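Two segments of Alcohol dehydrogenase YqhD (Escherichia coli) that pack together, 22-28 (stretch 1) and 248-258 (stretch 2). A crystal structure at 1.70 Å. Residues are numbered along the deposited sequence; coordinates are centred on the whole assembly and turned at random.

Stretch 1 22-28: RILFGKG
Stretch 2 248-258: NYDVRANVMWA

A short strand, 22-25, runs nearly antiparallel (168°) to a helix beginning at Tyr-249, their axes 11.7 Å apart at closest approach. The helix has regular i to i+4 backbone bonds, with phi/psi near -63/-43, and is capped by Asn-248, whose OD1 accepts from Val-251 N at 3.2 Å. The register sets Phe-25 CA 8.5 Å from Trp-257 CA, Gly-26 CA 7.4 Å from Ala-253 CA, and Lys-27 CA 8.2 Å from Tyr-249 CA.

Strand alternation chooses the contacting residues. Arg-22 (-72/127, chi1 t) and Leu-24 (-107/102, m/t) stay out of reach, while Ile-23 and Phe-25 point toward the helix. Ile-23 (-99/122, m/m) lays CG2 3.9 Å from Trp-257 CZ3. Phe-25 (-111/141, chi1 t, chi2 99°) gives the largest covered area, 101 Å². Phe-25 CE1 lies 3.9 Å from Trp-257 CB and 4.3 Å from Met-256 SD; Phe-25 CZ, at the ring edge, meets Ala-253 O at 3.6 Å, and Phe-25 CE2 sits 4.2 Å from Ala-253 CB. Trp-257 (chi1 t, chi2 -138°) turns an edge toward the Phe-25 face, the five-membered ring centroid 5.3 Å from that of Phe-25 and the planes at 60°. Met-256 is t/t/t.

Gly-26 (124/173) has backbone angles that would jam a CB against the preceding carbonyl, and its CA comes within 3.2 Å of Tyr-249 OH. Tyr-249 OH accepts a weak hydrogen bond from Lys-27 N at 3.0 Å, its 135° angle well short of linear.

Lys-27 (-56/119, t/t/m/t) extends over one face of Tyr-249 (chi1 t, chi2 81°): Lys-27 CB is 3.7 Å from Tyr-249 CE1, and Lys-27 CE stands 4.3 Å from the Tyr-249 ring centroid in a CH-pi contact. Lys-27 NZ, 5.1 Å from the Tyr-249 centroid, adds at most weak attraction. Gly-28 (76/19) makes no contact; its positive phi favours glycine.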

# COMPACT_ATOMS: atom_id res chain seq x y z
N ARG A 22 6.40 -16.17 2.59
CA ARG A 22 7.72 -16.26 3.21
C ARG A 22 8.52 -15.01 2.89
O ARG A 22 8.66 -14.64 1.73
CB ARG A 22 8.47 -17.50 2.71
CG ARG A 22 9.90 -17.59 3.22
CD ARG A 22 10.62 -18.79 2.61
NE ARG A 22 9.97 -20.06 2.93
CZ ARG A 22 10.17 -20.74 4.05
NH1 ARG A 22 11.00 -20.29 4.98
NH2 ARG A 22 9.53 -21.89 4.25
N ILE A 23 9.06 -14.37 3.92
CA ILE A 23 9.86 -13.16 3.74
C ILE A 23 11.34 -13.46 3.77
O ILE A 23 11.86 -13.99 4.75
CB ILE A 23 9.55 -12.13 4.84
CG1 ILE A 23 8.05 -11.80 4.87
CG2 ILE A 23 10.38 -10.87 4.64
CD1 ILE A 23 7.55 -11.16 3.61
N LEU A 24 12.03 -13.10 2.69
CA LEU A 24 13.48 -13.19 2.65
C LEU A 24 14.01 -11.77 2.75
O LEU A 24 13.95 -11.03 1.77
CB LEU A 24 13.95 -13.89 1.38
CG LEU A 24 13.36 -15.28 1.09
CD1 LEU A 24 13.86 -15.83 -0.25
CD2 LEU A 24 13.68 -16.26 2.21
N PHE A 25 14.49 -11.39 3.93
CA PHE A 25 14.82 -9.99 4.19
C PHE A 25 16.32 -9.74 4.35
O PHE A 25 17.02 -10.53 4.98
CB PHE A 25 14.09 -9.51 5.45
CG PHE A 25 14.18 -8.02 5.69
CD1 PHE A 25 13.14 -7.18 5.32
CD2 PHE A 25 15.30 -7.46 6.29
CE1 PHE A 25 13.22 -5.81 5.54
CE2 PHE A 25 15.39 -6.08 6.50
CZ PHE A 25 14.35 -5.26 6.13
N GLY A 26 16.79 -8.62 3.81
CA GLY A 26 18.11 -8.12 4.16
C GLY A 26 19.05 -7.90 2.99
O GLY A 26 18.73 -8.24 1.86
N LYS A 27 20.20 -7.32 3.30
CA LYS A 27 21.25 -7.07 2.31
C LYS A 27 21.67 -8.37 1.63
O LYS A 27 22.13 -9.31 2.29
CB LYS A 27 22.47 -6.43 2.98
CG LYS A 27 23.61 -6.15 2.01
CD LYS A 27 24.87 -5.68 2.73
CE LYS A 27 24.55 -4.63 3.78
NZ LYS A 27 25.71 -3.72 4.05
N GLY A 28 21.48 -8.41 0.32
CA GLY A 28 21.84 -9.58 -0.45
C GLY A 28 20.89 -10.74 -0.29
O GLY A 28 21.24 -11.87 -0.62
N ASN A 248 22.17 4.69 4.26
CA ASN A 248 22.34 4.14 5.60
C ASN A 248 21.52 2.85 5.71
O ASN A 248 20.30 2.91 5.84
CB ASN A 248 21.92 5.17 6.67
CG ASN A 248 22.11 4.67 8.11
OD1 ASN A 248 21.92 3.50 8.40
ND2 ASN A 248 22.45 5.59 9.01
N TYR A 249 22.19 1.71 5.66
CA TYR A 249 21.49 0.43 5.62
C TYR A 249 20.51 0.24 6.78
O TYR A 249 19.36 -0.16 6.55
CB TYR A 249 22.46 -0.76 5.60
CG TYR A 249 21.68 -2.05 5.61
CD1 TYR A 249 21.14 -2.55 4.44
CD2 TYR A 249 21.45 -2.74 6.79
CE1 TYR A 249 20.40 -3.71 4.43
CE2 TYR A 249 20.70 -3.91 6.81
CZ TYR A 249 20.18 -4.39 5.61
OH TYR A 249 19.44 -5.54 5.59
N ASP A 250 20.96 0.49 8.01
CA ASP A 250 20.12 0.26 9.18
C ASP A 250 18.85 1.09 9.11
O ASP A 250 17.74 0.60 9.42
CB ASP A 250 20.87 0.58 10.48
CG ASP A 250 21.88 -0.48 10.87
OD1 ASP A 250 21.86 -1.58 10.27
OD2 ASP A 250 22.69 -0.22 11.79
N VAL A 251 19.00 2.34 8.69
CA VAL A 251 17.87 3.25 8.52
C VAL A 251 16.91 2.73 7.46
O VAL A 251 15.70 2.62 7.72
CB VAL A 251 18.34 4.67 8.13
CG1 VAL A 251 17.17 5.50 7.59
CG2 VAL A 251 18.95 5.35 9.34
N ARG A 252 17.43 2.40 6.29
CA ARG A 252 16.58 1.95 5.17
C ARG A 252 15.93 0.60 5.49
O ARG A 252 14.79 0.34 5.08
CB ARG A 252 17.39 1.85 3.87
CG ARG A 252 18.01 3.18 3.42
CD ARG A 252 17.01 4.35 3.44
NE ARG A 252 15.88 4.17 2.54
CZ ARG A 252 15.85 4.59 1.28
NH1 ARG A 252 16.90 5.21 0.76
NH2 ARG A 252 14.76 4.41 0.55
N ALA A 253 16.64 -0.23 6.24
CA ALA A 253 16.10 -1.51 6.68
C ALA A 253 14.93 -1.32 7.64
O ALA A 253 13.87 -1.96 7.50
CB ALA A 253 17.20 -2.36 7.33
N ASN A 254 15.11 -0.46 8.64
CA ASN A 254 14.03 -0.21 9.59
C ASN A 254 12.81 0.37 8.89
O ASN A 254 11.68 0.01 9.22
CB ASN A 254 14.48 0.73 10.71
CG ASN A 254 15.22 0.00 11.81
OD1 ASN A 254 14.78 -1.04 12.28
ND2 ASN A 254 16.35 0.56 12.23
N VAL A 255 13.02 1.26 7.93
CA VAL A 255 11.87 1.86 7.27
C VAL A 255 11.15 0.82 6.40
O VAL A 255 9.92 0.73 6.41
CB VAL A 255 12.28 3.09 6.44
CG1 VAL A 255 11.10 3.58 5.60
CG2 VAL A 255 12.77 4.17 7.38
N MET A 256 11.91 -0.00 5.69
CA MET A 256 11.33 -1.01 4.82
C MET A 256 10.53 -2.05 5.62
O MET A 256 9.44 -2.46 5.21
CB MET A 256 12.41 -1.72 4.01
CG MET A 256 11.87 -2.60 2.90
SD MET A 256 13.21 -3.39 1.98
CE MET A 256 12.40 -3.71 0.42
N TRP A 257 11.07 -2.46 6.76
CA TRP A 257 10.43 -3.50 7.57
C TRP A 257 9.22 -2.93 8.29
O TRP A 257 8.17 -3.58 8.36
CB TRP A 257 11.43 -4.12 8.56
CG TRP A 257 10.95 -5.41 9.24
CD1 TRP A 257 11.11 -5.74 10.57
CD2 TRP A 257 10.27 -6.53 8.64
NE1 TRP A 257 10.56 -6.99 10.82
CE2 TRP A 257 10.04 -7.49 9.65
CE3 TRP A 257 9.83 -6.81 7.34
CZ2 TRP A 257 9.39 -8.70 9.40
CZ3 TRP A 257 9.19 -8.02 7.09
CH2 TRP A 257 8.98 -8.95 8.12
N ALA A 258 9.35 -1.71 8.80
CA ALA A 258 8.20 -1.03 9.40
C ALA A 258 7.06 -0.87 8.39
O ALA A 258 5.89 -1.12 8.72
CB ALA A 258 8.61 0.33 9.96